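Local coordinates for protein GlcNAc Inducible Gene 2, GIG2 (Candida albicans, PDB 6AKZ) that binds iron through a cupin-type core and is probably an oxygenase of the DUF1479 family, its gene being inducible by N-acetylglucosamine, at residues H192-S197 with T255-L260; I198-W201 with M205-E208; D227-S232 with H350-H355; G373-P376 with T380-Q383. All coordinates share one frame; numbering follows the deposited sequence.

Contact 1: H192-S197 with T255-L260; sequences HLDSSS and TLQGWL. With FE (Fe (III) ion), chain B.
Asp194 and Gln257 mark the nearest backbone approach, yet their CA atoms stand 9.3 Å apart, so residues 192-197 and 255-260 meet through side chains and water instead of strand pairing. The two side chains cross at about a right angle, with carboxylate and amide planes 58° apart. Gln257 NE2 gives a nearly straight bond of 2.9 Å to Asp194 OD2, arriving on the anti side and somewhat out of the carboxylate plane. Asp194 OD2 also binds the iron, at 2.1 Å. At the other end of the amide, Gln257 OE1 accepts from water 3 O at 2.7 Å. That water is itself an iron ligand. A second-shell amide thus touches two first-shell ligands at once, which fixes its rotation; NE2 also donates to water 2, which in turn reaches Ser195 OG. His192 presents its ring nitrogen NE2 to the metal at 2.1 Å, its CG lodged between the backbone N and carbonyl carbon (chi1 62°). His192, Asp194 and His355 occupy one face of an octahedron, and waters 1, 3 and 4 lie trans to them: the facial triad with the His-X-Asp signature familiar from iron oxygenases of the cupin class. Strand 192-193 pairs with strand 322-323, and Leu193 packs on helix 278-287. Gln257 rises from strand 256-261, which runs antiparallel between strands 346-350 and 367-371 in the main sheet.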
loop_
_atom_site.group_PDB
_atom_site.type_symbol
_atom_site.label_atom_id
_atom_site.label_comp_id
_atom_site.label_asym_id
_atom_site.label_seq_id
_atom_site.Cartn_x
_atom_site.Cartn_y
_atom_site.Cartn_z
ATOM N N HIS A 192 6.165 1.307 -10.180
ATOM C CA HIS A 192 6.546 0.249 -9.307
ATOM C C HIS A 192 5.353 -0.254 -8.475
ATOM O O HIS A 192 4.318 0.420 -8.357
ATOM C CB HIS A 192 7.648 0.842 -8.306
ATOM C CG HIS A 192 7.168 1.953 -7.441
ATOM N ND1 HIS A 192 7.087 3.262 -7.836
ATOM C CD2 HIS A 192 6.751 1.934 -6.160
ATOM C CE1 HIS A 192 6.582 3.995 -6.867
ATOM N NE2 HIS A 192 6.406 3.209 -5.826
ATOM N N LEU A 193 5.638 -1.306 -7.733
ATOM C CA LEU A 193 4.836 -1.764 -6.640
ATOM C C LEU A 193 5.696 -1.578 -5.337
ATOM O O LEU A 193 6.843 -1.655 -5.370
ATOM C CB LEU A 193 4.484 -3.218 -6.714
ATOM C CG LEU A 193 3.696 -3.745 -7.887
ATOM C CD1 LEU A 193 3.362 -5.182 -7.632
ATOM C CD2 LEU A 193 2.456 -2.938 -8.100
ATOM N N ASP A 194 5.046 -1.258 -4.222
ATOM C CA ASP A 194 5.706 -1.188 -2.944
ATOM C C ASP A 194 5.338 -2.561 -2.287
ATOM O O ASP A 194 5.003 -3.480 -2.976
ATOM C CB ASP A 194 5.252 0.021 -2.127
ATOM C CG ASP A 194 5.733 1.306 -2.726
ATOM O OD1 ASP A 194 6.959 1.432 -2.731
ATOM O OD2 ASP A 194 4.913 2.071 -3.189
ATOM N N SER A 195 5.406 -2.672 -0.968
ATOM C CA SER A 195 5.070 -3.899 -0.297
ATOM C C SER A 195 5.911 -5.115 -0.762
ATOM O O SER A 195 5.440 -6.197 -0.860
ATOM C CB SER A 195 3.572 -4.197 -0.322
ATOM O OG SER A 195 2.832 -3.172 0.269
ATOM N N SER A 196 7.158 -4.803 -1.010
ATOM C CA SER A 196 8.258 -5.711 -1.349
ATOM C C SER A 196 8.698 -5.836 -2.781
ATOM O O SER A 196 7.916 -5.706 -3.675
ATOM C CB SER A 196 8.031 -7.137 -0.806
ATOM O OG SER A 196 7.204 -7.876 -1.643
ATOM N N SER A 197 9.990 -6.132 -2.937
ATOM C CA SER A 197 10.507 -6.405 -4.309
ATOM C C SER A 197 10.260 -7.834 -4.757
ATOM O O SER A 197 9.530 -8.081 -5.714
ATOM C CB SER A 197 12.005 -6.006 -4.340
ATOM O OG SER A 197 12.483 -5.794 -5.651
ATOM N N THR A 255 -2.897 -2.530 3.652
ATOM C CA THR A 255 -3.821 -2.987 2.644
ATOM C C THR A 255 -3.945 -1.930 1.566
ATOM O O THR A 255 -4.124 -2.285 0.373
ATOM C CB THR A 255 -5.208 -3.264 3.235
ATOM O OG1 THR A 255 -5.623 -2.204 4.128
ATOM C CG2 THR A 255 -5.170 -4.507 4.064
ATOM N N LEU A 256 -3.939 -0.668 1.988
ATOM C CA LEU A 256 -4.065 0.433 1.062
ATOM C C LEU A 256 -3.048 1.461 1.342
ATOM O O LEU A 256 -2.808 1.770 2.533
ATOM C CB LEU A 256 -5.427 1.095 1.225
ATOM C CG LEU A 256 -6.671 0.250 0.947
ATOM C CD1 LEU A 256 -7.898 1.110 1.289
ATOM C CD2 LEU A 256 -6.695 -0.203 -0.509
ATOM N N GLN A 257 -2.508 2.093 0.306
ATOM C CA GLN A 257 -1.719 3.319 0.500
ATOM C C GLN A 257 -2.691 4.464 0.272
ATOM O O GLN A 257 -3.728 4.328 -0.371
ATOM C CB GLN A 257 -0.606 3.460 -0.508
ATOM C CG GLN A 257 0.512 2.397 -0.380
ATOM C CD GLN A 257 1.736 2.722 -1.232
ATOM O OE1 GLN A 257 2.230 3.831 -1.164
ATOM N NE2 GLN A 257 2.286 1.740 -1.939
ATOM N N GLY A 258 -2.345 5.589 0.828
ATOM C CA GLY A 258 -3.204 6.761 0.748
ATOM C C GLY A 258 -2.607 8.075 1.108
ATOM O O GLY A 258 -1.566 8.106 1.796
ATOM N N TRP A 259 -3.340 9.132 0.797
ATOM C CA TRP A 259 -2.999 10.440 1.333
ATOM C C TRP A 259 -4.106 11.429 1.221
ATOM O O TRP A 259 -5.097 11.217 0.432
ATOM C CB TRP A 259 -1.779 10.997 0.596
ATOM C CG TRP A 259 -1.726 10.963 -0.901
ATOM C CD1 TRP A 259 -0.842 10.200 -1.632
ATOM C CD2 TRP A 259 -2.431 11.776 -1.888
ATOM N NE1 TRP A 259 -0.968 10.478 -2.983
ATOM C CE2 TRP A 259 -1.891 11.439 -3.172
ATOM C CE3 TRP A 259 -3.436 12.737 -1.821
ATOM C CZ2 TRP A 259 -2.367 11.974 -4.345
ATOM C CZ3 TRP A 259 -3.908 13.306 -2.992
ATOM C CH2 TRP A 259 -3.387 12.927 -4.227
ATOM N N LEU A 260 -3.996 12.419 2.077
ATOM C CA LEU A 260 -4.916 13.567 2.149
ATOM C C LEU A 260 -4.333 14.728 1.390
ATOM O O LEU A 260 -3.187 15.129 1.652
ATOM C CB LEU A 260 -5.184 13.984 3.605
ATOM C CG LEU A 260 -6.028 15.280 3.862
ATOM C CD1 LEU A 260 -7.443 14.988 3.463
ATOM C CD2 LEU A 260 -5.936 15.591 5.326
HETATM FE FE FE B . 5.224 3.864 -4.158
HETATM O O HOH W 1 7.051 4.194 -2.959
HETATM O O HOH W 2 2.128 -1.248 -1.722
HETATM O O HOH W 3 4.318 4.765 -2.535
HETATM O O HOH W 4 5.420 5.973 -4.703
#

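Contact 2: I198-W201 with M205-E208; sequences IERW and MYSE
Arg200 lays its aliphatic stem over one face of the Tyr206 ring, CG sitting 3.9 Å from the ring centroid and 23° off the normal, a CH-pi contact displaced toward the rim. The two side chains run side by side in the same direction. With the stem extended from CG to NE, the guanidinium is carried out to the phenol end, where Tyr206 OH lies over the centre of its face, 3.6 Å from Arg200 CZ; the two planes are turned 37° apart. Their polar ends have partners elsewhere: Arg200 NH2 meets Asp352 and the carbonyl of Asp194, while Tyr206 OH is hydrogen-bonded to Ser195 O. Glu199 CB touches the ring obliquely, 3.6 Å from Tyr206 CD2, but its carboxylate bends away to Leu236 N. Where the backbones come closest, Ser207 CA makes a CA-H...O contact of 3.2 Å with Arg200 O. Ser207 OG turns back to the carbonyls of Asp203 and Ile204, and Trp201 NE1 reaches Met286 O. Two short consecutive helices, 199-202 and 204-208, thus fold on each other at a tight corner, which directs Arg200 at the backbone of the iron ligand Asp194, and Tyr206 at Ser195, in the loop following the His-X-Asp motif.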
loop_
_atom_site.group_PDB
_atom_site.type_symbol
_atom_site.label_atom_id
_atom_site.label_comp_id
_atom_site.label_asym_id
_atom_site.label_seq_id
_atom_site.Cartn_x
_atom_site.Cartn_y
_atom_site.Cartn_z
ATOM N N ILE A 198 10.821 -8.818 -4.043
ATOM C CA ILE A 198 10.793 -10.229 -4.464
ATOM C C ILE A 198 9.813 -11.124 -3.626
ATOM O O ILE A 198 9.466 -12.183 -4.081
ATOM C CB ILE A 198 12.235 -10.865 -4.408
ATOM C CG1 ILE A 198 12.355 -12.194 -5.155
ATOM C CG2 ILE A 198 12.650 -11.150 -2.955
ATOM C CD1 ILE A 198 12.264 -12.172 -6.644
ATOM N N GLU A 199 9.444 -10.676 -2.431
ATOM C CA GLU A 199 8.583 -11.432 -1.515
ATOM C C GLU A 199 7.302 -12.080 -2.058
ATOM O O GLU A 199 6.930 -13.171 -1.626
ATOM C CB GLU A 199 8.235 -10.567 -0.298
ATOM C CG GLU A 199 9.308 -10.548 0.779
ATOM C CD GLU A 199 10.542 -9.776 0.357
ATOM O OE1 GLU A 199 10.540 -9.210 -0.757
ATOM O OE2 GLU A 199 11.515 -9.734 1.140
ATOM N N ARG A 200 6.623 -11.412 -2.982
ATOM C CA ARG A 200 5.364 -11.923 -3.525
ATOM C C ARG A 200 5.549 -13.316 -4.113
ATOM O O ARG A 200 4.677 -14.058 -4.096
ATOM C CB ARG A 200 4.784 -11.003 -4.568
ATOM C CG ARG A 200 4.335 -9.658 -4.019
ATOM C CD ARG A 200 3.621 -8.800 -5.058
ATOM N NE ARG A 200 3.053 -7.559 -4.596
ATOM C CZ ARG A 200 3.725 -6.478 -4.237
ATOM N NH1 ARG A 200 5.022 -6.438 -4.260
ATOM N NH2 ARG A 200 3.073 -5.403 -3.854
ATOM N N TRP A 201 6.715 -13.552 -4.675
ATOM C CA TRP A 201 7.139 -14.830 -5.169
ATOM C C TRP A 201 7.865 -15.692 -4.157
ATOM O O TRP A 201 7.502 -16.882 -4.021
ATOM C CB TRP A 201 8.029 -14.629 -6.362
ATOM C CG TRP A 201 7.416 -13.985 -7.566
ATOM C CD1 TRP A 201 6.676 -14.588 -8.529
ATOM C CD2 TRP A 201 7.526 -12.634 -7.929
ATOM N NE1 TRP A 201 6.339 -13.675 -9.498
ATOM C CE2 TRP A 201 6.883 -12.476 -9.154
ATOM C CE3 TRP A 201 8.189 -11.548 -7.374
ATOM C CZ2 TRP A 201 6.827 -11.245 -9.802
ATOM C CZ3 TRP A 201 8.181 -10.360 -8.039
ATOM C CH2 TRP A 201 7.501 -10.215 -9.212
ATOM N N MET A 205 3.701 -17.667 2.412
ATOM C CA MET A 205 2.346 -17.180 2.626
ATOM C C MET A 205 2.042 -16.047 1.630
ATOM O O MET A 205 0.965 -16.058 1.066
ATOM C CB MET A 205 2.148 -16.718 4.073
ATOM C CG MET A 205 2.188 -17.887 5.047
ATOM S SD MET A 205 1.011 -19.194 4.661
ATOM C CE MET A 205 -0.561 -18.365 4.599
ATOM N N TYR A 206 3.035 -15.199 1.345
ATOM C CA TYR A 206 2.826 -14.107 0.363
ATOM C C TYR A 206 2.486 -14.687 -0.976
ATOM O O TYR A 206 1.505 -14.291 -1.615
ATOM C CB TYR A 206 4.009 -13.177 0.290
ATOM C CG TYR A 206 3.715 -11.728 0.017
ATOM C CD1 TYR A 206 2.523 -11.316 -0.618
ATOM C CD2 TYR A 206 4.684 -10.790 0.285
ATOM C CE1 TYR A 206 2.330 -9.959 -0.892
ATOM C CE2 TYR A 206 4.503 -9.433 -0.028
ATOM C CZ TYR A 206 3.332 -9.051 -0.622
ATOM O OH TYR A 206 3.110 -7.709 -0.930
ATOM N N SER A 207 3.259 -15.680 -1.451
ATOM C CA SER A 207 2.929 -16.295 -2.707
ATOM C C SER A 207 1.629 -17.037 -2.788
ATOM O O SER A 207 0.972 -17.044 -3.882
ATOM C CB SER A 207 4.135 -17.220 -3.149
ATOM O OG SER A 207 4.114 -18.425 -2.407
ATOM N N GLU A 208 1.128 -17.557 -1.667
ATOM C CA GLU A 208 -0.165 -18.177 -1.658
ATOM C C GLU A 208 -1.302 -17.212 -1.930
ATOM O O GLU A 208 -2.343 -17.664 -2.372
ATOM C CB GLU A 208 -0.540 -18.877 -0.327
ATOM C CG GLU A 208 0.082 -20.217 -0.100
ATOM C CD GLU A 208 -0.467 -21.306 -1.018
ATOM O OE1 GLU A 208 -1.666 -21.786 -0.937
ATOM O OE2 GLU A 208 0.353 -21.668 -1.833
#

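Contact 3: D227-S232 with H350-H355; sequences DERTYS and HCDLPH. With FE (Fe (III) ion), chain B.
Arg229 and Asp352 approach from opposite directions and meet in a bidentate, end-on salt bridge, which ties the 227-232 loop to the type I beta turn His350-Leu353 at the end of a main-sheet strand in the cupin core. Arg229 NH2 donates to Asp352 OD1 at 2.8 Å and NH1 to OD2 at 2.9 Å, both along nearly straight N-H directions. The pairing is not coplanar, however. Both oxygens lie close to the guanidinium plane, whereas both nitrogens come in from above the carboxylate plane, the two groups being tilted 44° against each other. An extended stem from CG to NE lets Arg229 span the gap between the backbones, which come no nearer than the 11.3 Å from Arg229 CA to Cys351 CA. Cys351 SG sits over one face of the guanidinium, 3.5 Å from Arg229 CZ and offset toward NH2; its chi1 of 59° turns the sulfur to that place. The carboxylate is shared further: OD1 also receives Arg200 NH2 and OD2 the hydroxyl of Tyr210, so two arginines converge on one buried acid, which probably favours its anionic form. His350 fixes the turn from within, its ND1 accepting Asp352 N at 3.0 Å, while its NE2 points to Ala223 O. Beyond the turn the chain runs directly to the iron. There His355 ND1 donates to Leu353 O at 2.8 Å within its own ring plane, and this bond orients the imidazole whose NE2 binds the metal at 2.2 Å.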
loop_
_atom_site.group_PDB
_atom_site.type_symbol
_atom_site.label_atom_id
_atom_site.label_comp_id
_atom_site.label_asym_id
_atom_site.label_seq_id
_atom_site.Cartn_x
_atom_site.Cartn_y
_atom_site.Cartn_z
ATOM N N ASP A 227 -6.996 -13.847 3.979
ATOM C CA ASP A 227 -6.636 -15.017 4.796
ATOM C C ASP A 227 -5.163 -15.360 4.792
ATOM O O ASP A 227 -4.579 -15.587 5.859
ATOM C CB ASP A 227 -7.441 -16.244 4.344
ATOM C CG ASP A 227 -8.939 -16.084 4.491
ATOM O OD1 ASP A 227 -9.553 -15.130 3.959
ATOM O OD2 ASP A 227 -9.564 -16.988 5.117
ATOM N N GLU A 228 -4.543 -15.398 3.625
ATOM C CA GLU A 228 -3.146 -15.759 3.499
ATOM C C GLU A 228 -2.272 -14.511 3.709
ATOM O O GLU A 228 -1.235 -14.583 4.369
ATOM C CB GLU A 228 -2.837 -16.363 2.113
ATOM C CG GLU A 228 -3.503 -17.696 1.875
ATOM C CD GLU A 228 -4.943 -17.560 1.493
ATOM O OE1 GLU A 228 -5.349 -16.503 0.955
ATOM O OE2 GLU A 228 -5.682 -18.532 1.682
ATOM N N ARG A 229 -2.693 -13.364 3.154
ATOM C CA ARG A 229 -1.851 -12.158 3.269
ATOM C C ARG A 229 -1.545 -11.671 4.672
ATOM O O ARG A 229 -0.512 -11.050 4.909
ATOM C CB ARG A 229 -2.488 -11.027 2.439
ATOM C CG ARG A 229 -1.407 -10.102 1.906
ATOM C CD ARG A 229 -1.993 -9.160 0.902
ATOM N NE ARG A 229 -0.928 -8.381 0.293
ATOM C CZ ARG A 229 -0.907 -8.009 -0.992
ATOM N NH1 ARG A 229 -1.945 -8.297 -1.818
ATOM N NH2 ARG A 229 0.115 -7.330 -1.443
ATOM N N THR A 230 -2.495 -11.949 5.582
ATOM C CA THR A 230 -2.370 -11.748 7.051
ATOM C C THR A 230 -1.048 -12.309 7.601
ATOM O O THR A 230 -0.479 -11.757 8.541
ATOM C CB THR A 230 -3.677 -12.270 7.739
ATOM O OG1 THR A 230 -4.777 -11.384 7.390
ATOM C CG2 THR A 230 -3.592 -12.264 9.266
ATOM N N TYR A 231 -0.546 -13.370 6.993
ATOM C CA TYR A 231 0.619 -14.053 7.475
ATOM C C TYR A 231 1.836 -13.921 6.532
ATOM O O TYR A 231 2.802 -14.635 6.670
ATOM C CB TYR A 231 0.275 -15.532 7.656
ATOM C CG TYR A 231 -0.828 -15.724 8.648
ATOM C CD1 TYR A 231 -0.554 -15.751 10.024
ATOM C CD2 TYR A 231 -2.164 -15.863 8.233
ATOM C CE1 TYR A 231 -1.570 -15.915 10.972
ATOM C CE2 TYR A 231 -3.191 -16.035 9.186
ATOM C CZ TYR A 231 -2.853 -16.051 10.570
ATOM O OH TYR A 231 -3.844 -16.191 11.560
ATOM N N SER A 232 1.735 -13.033 5.553
ATOM C CA SER A 232 2.803 -12.844 4.599
ATOM C C SER A 232 3.924 -12.029 5.280
ATOM O O SER A 232 3.690 -11.100 6.016
ATOM C CB SER A 232 2.298 -12.121 3.334
ATOM O OG SER A 232 1.861 -10.784 3.618
ATOM N N HIS A 350 -4.768 0.443 -3.761
ATOM C CA HIS A 350 -4.436 -0.942 -3.315
ATOM C C HIS A 350 -2.935 -1.190 -3.286
ATOM O O HIS A 350 -2.176 -0.678 -4.095
ATOM C CB HIS A 350 -5.127 -1.990 -4.172
ATOM C CG HIS A 350 -5.159 -3.358 -3.582
ATOM N ND1 HIS A 350 -4.147 -4.271 -3.756
ATOM C CD2 HIS A 350 -6.155 -4.024 -2.955
ATOM C CE1 HIS A 350 -4.482 -5.421 -3.204
ATOM N NE2 HIS A 350 -5.702 -5.293 -2.701
ATOM N N CYS A 351 -2.476 -1.897 -2.258
ATOM C CA CYS A 351 -1.072 -2.200 -2.109
ATOM C C CYS A 351 -0.436 -2.871 -3.319
ATOM O O CYS A 351 0.774 -2.812 -3.493
ATOM C CB CYS A 351 -0.802 -3.019 -0.812
ATOM S SG CYS A 351 -1.704 -4.589 -0.787
ATOM N N ASP A 352 -1.231 -3.485 -4.158
ATOM C CA ASP A 352 -0.745 -4.133 -5.389
ATOM C C ASP A 352 -0.945 -3.296 -6.642
ATOM O O ASP A 352 -0.857 -3.853 -7.766
ATOM C CB ASP A 352 -1.382 -5.505 -5.570
ATOM C CG ASP A 352 -0.729 -6.621 -4.732
ATOM O OD1 ASP A 352 0.338 -6.380 -4.076
ATOM O OD2 ASP A 352 -1.398 -7.709 -4.633
ATOM N N LEU A 353 -1.277 -1.992 -6.515
ATOM C CA LEU A 353 -1.510 -1.210 -7.713
ATOM C C LEU A 353 -0.210 -0.524 -8.212
ATOM O O LEU A 353 0.539 0.148 -7.438
ATOM C CB LEU A 353 -2.563 -0.142 -7.450
ATOM C CG LEU A 353 -3.279 0.271 -8.701
ATOM C CD1 LEU A 353 -4.211 -0.845 -9.155
ATOM C CD2 LEU A 353 -4.089 1.552 -8.572
ATOM N N PRO A 354 0.146 -0.769 -9.464
ATOM C CA PRO A 354 1.300 -0.027 -10.000
ATOM C C PRO A 354 1.024 1.473 -9.971
ATOM O O PRO A 354 -0.050 1.909 -10.389
ATOM C CB PRO A 354 1.376 -0.555 -11.430
ATOM C CG PRO A 354 0.588 -1.823 -11.475
ATOM C CD PRO A 354 -0.432 -1.692 -10.453
ATOM N N HIS A 355 2.048 2.253 -9.571
ATOM C CA HIS A 355 1.885 3.661 -9.484
ATOM C C HIS A 355 3.253 4.310 -9.605
ATOM O O HIS A 355 4.309 3.641 -9.508
ATOM C CB HIS A 355 1.198 4.034 -8.184
ATOM C CG HIS A 355 1.986 3.620 -6.994
ATOM N ND1 HIS A 355 2.035 2.321 -6.572
ATOM C CD2 HIS A 355 2.842 4.301 -6.200
ATOM C CE1 HIS A 355 2.857 2.221 -5.536
ATOM N NE2 HIS A 355 3.355 3.410 -5.300
HETATM FE FE FE B . 5.224 3.864 -4.158
HETATM O O HOH W 1 7.051 4.194 -2.959
HETATM O O HOH W 3 4.318 4.765 -2.535
HETATM O O HOH W 4 5.420 5.973 -4.703
#

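Contact 4: G373-P376 with T380-Q383; sequences GQTP and TNIQ
Asn381 reaches back across a short connection to Thr375 and Pro376, bridging the loop that leads from strand 367-371 of the main sheet into helix 382-394. The polar part of the contact is one side-chain-to-backbone hydrogen bond. Asn381 ND2 donates to Pro376 O at 2.9 Å with an angle at hydrogen of 157°; the donor lies in the carbonyl plane, while the acceptor is tilted slightly from the amide plane. The same nitrogen also bonds to Phe253 O, so this buried amide joins this loop to the one just before strand 256-261. Pro376 O has a second, weak donor in Ser378 OG, from within the connection itself. Van der Waals contact makes up the rest. Thr375 crosses the amide obliquely and touches it with its methyl group; with OG1 beside the backbone N (chi1 -58°), the methyl is the branch left facing Asn381, and CG2 is 3.6 Å from Asn381 CG. On the following residue, the proline ring adds its CD, 3.9 Å from Asn381 ND2. The backbones themselves stay apart, with 7.3 Å between the CA atoms of Pro376 and Asn381. At the nitrogen the two kinds of interaction converge, for Asn381 ND2 also lies 3.4 Å from the methyl carbon CG2 of Thr375.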
loop_
_atom_site.group_PDB
_atom_site.type_symbol
_atom_site.label_atom_id
_atom_site.label_comp_id
_atom_site.label_asym_id
_atom_site.label_seq_id
_atom_site.Cartn_x
_atom_site.Cartn_y
_atom_site.Cartn_z
ATOM N N GLY A 373 -1.933 5.490 5.336
ATOM C CA GLY A 373 -2.327 4.274 4.748
ATOM C C GLY A 373 -3.241 3.543 5.661
ATOM O O GLY A 373 -3.385 3.881 6.859
ATOM N N GLN A 374 -3.898 2.524 5.092
ATOM C CA GLN A 374 -4.658 1.618 5.902
ATOM C C GLN A 374 -3.819 0.484 6.439
ATOM O O GLN A 374 -3.231 -0.265 5.656
ATOM C CB GLN A 374 -5.806 1.057 5.038
ATOM C CG GLN A 374 -6.694 0.094 5.828
ATOM C CD GLN A 374 -7.953 -0.235 5.070
ATOM O OE1 GLN A 374 -7.917 -0.970 4.146
ATOM N NE2 GLN A 374 -9.117 0.261 5.555
ATOM N N THR A 375 -3.769 0.360 7.763
ATOM C CA THR A 375 -2.922 -0.589 8.431
ATOM C C THR A 375 -3.842 -1.302 9.459
ATOM O O THR A 375 -4.101 -0.819 10.556
ATOM C CB THR A 375 -1.814 0.170 9.169
ATOM O OG1 THR A 375 -1.080 0.973 8.233
ATOM C CG2 THR A 375 -0.895 -0.790 9.879
ATOM N N PRO A 376 -4.383 -2.464 9.098
ATOM C CA PRO A 376 -5.275 -3.141 10.043
ATOM C C PRO A 376 -4.534 -3.757 11.219
ATOM O O PRO A 376 -3.358 -4.150 11.094
ATOM C CB PRO A 376 -5.924 -4.251 9.160
ATOM C CG PRO A 376 -4.789 -4.571 8.142
ATOM C CD PRO A 376 -4.164 -3.206 7.843
ATOM N N THR A 380 1.014 -9.284 11.723
ATOM C CA THR A 380 2.307 -8.727 11.214
ATOM C C THR A 380 2.401 -7.214 11.506
ATOM O O THR A 380 3.367 -6.628 11.075
ATOM C CB THR A 380 2.576 -9.036 9.728
ATOM O OG1 THR A 380 1.572 -8.422 8.883
ATOM C CG2 THR A 380 2.578 -10.561 9.438
ATOM N N ASN A 381 1.352 -6.614 12.106
ATOM C CA ASN A 381 1.300 -5.222 12.482
ATOM C C ASN A 381 1.475 -4.989 13.989
ATOM O O ASN A 381 1.426 -3.856 14.447
ATOM C CB ASN A 381 0.042 -4.548 11.955
ATOM C CG ASN A 381 0.221 -4.110 10.515
ATOM O OD1 ASN A 381 1.379 -3.834 10.115
ATOM N ND2 ASN A 381 -0.827 -4.155 9.694
ATOM N N ILE A 382 1.653 -6.042 14.757
ATOM C CA ILE A 382 1.868 -5.823 16.207
ATOM C C ILE A 382 3.198 -5.084 16.432
ATOM O O ILE A 382 3.297 -4.177 17.302
ATOM C CB ILE A 382 1.780 -7.138 16.978
ATOM C CG1 ILE A 382 0.399 -7.775 16.809
ATOM C CG2 ILE A 382 2.130 -6.887 18.425
ATOM C CD1 ILE A 382 -0.760 -6.978 17.342
ATOM N N GLN A 383 4.205 -5.372 15.621
ATOM C CA GLN A 383 5.479 -4.604 15.798
ATOM C C GLN A 383 5.312 -3.135 15.466
ATOM O O GLN A 383 5.869 -2.281 16.109
ATOM C CB GLN A 383 6.578 -5.205 14.930
ATOM C CG GLN A 383 7.026 -6.543 15.435
ATOM C CD GLN A 383 7.855 -6.512 16.718
ATOM O OE1 GLN A 383 8.098 -5.450 17.347
ATOM N NE2 GLN A 383 8.304 -7.700 17.122
#

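Overall arrangement
Along the chain, contact 2 falls between the two segments of contact 1, the segments of contacts 1 and 3 alternate, and contact 4 follows last. Contacts 1 and 3, with centres about 9 Å apart, share the iron and its three waters; the main sheet supplies strand 256-261 to one and strand 346-350 to the other. Contact 2, about 10 Å from contact 3 between centres, is joined to contacts 1 and 3 through Arg200, which links Asp352 to the backbone of Asp194. Contact 4, its centre about 13 Å from that of contact 1, meets it where Gln374 pairs with Thr255 and Leu256. Hydrogen bonds and a salt bridge link the iron site to helices 199-202 and 204-208 and nearby loops.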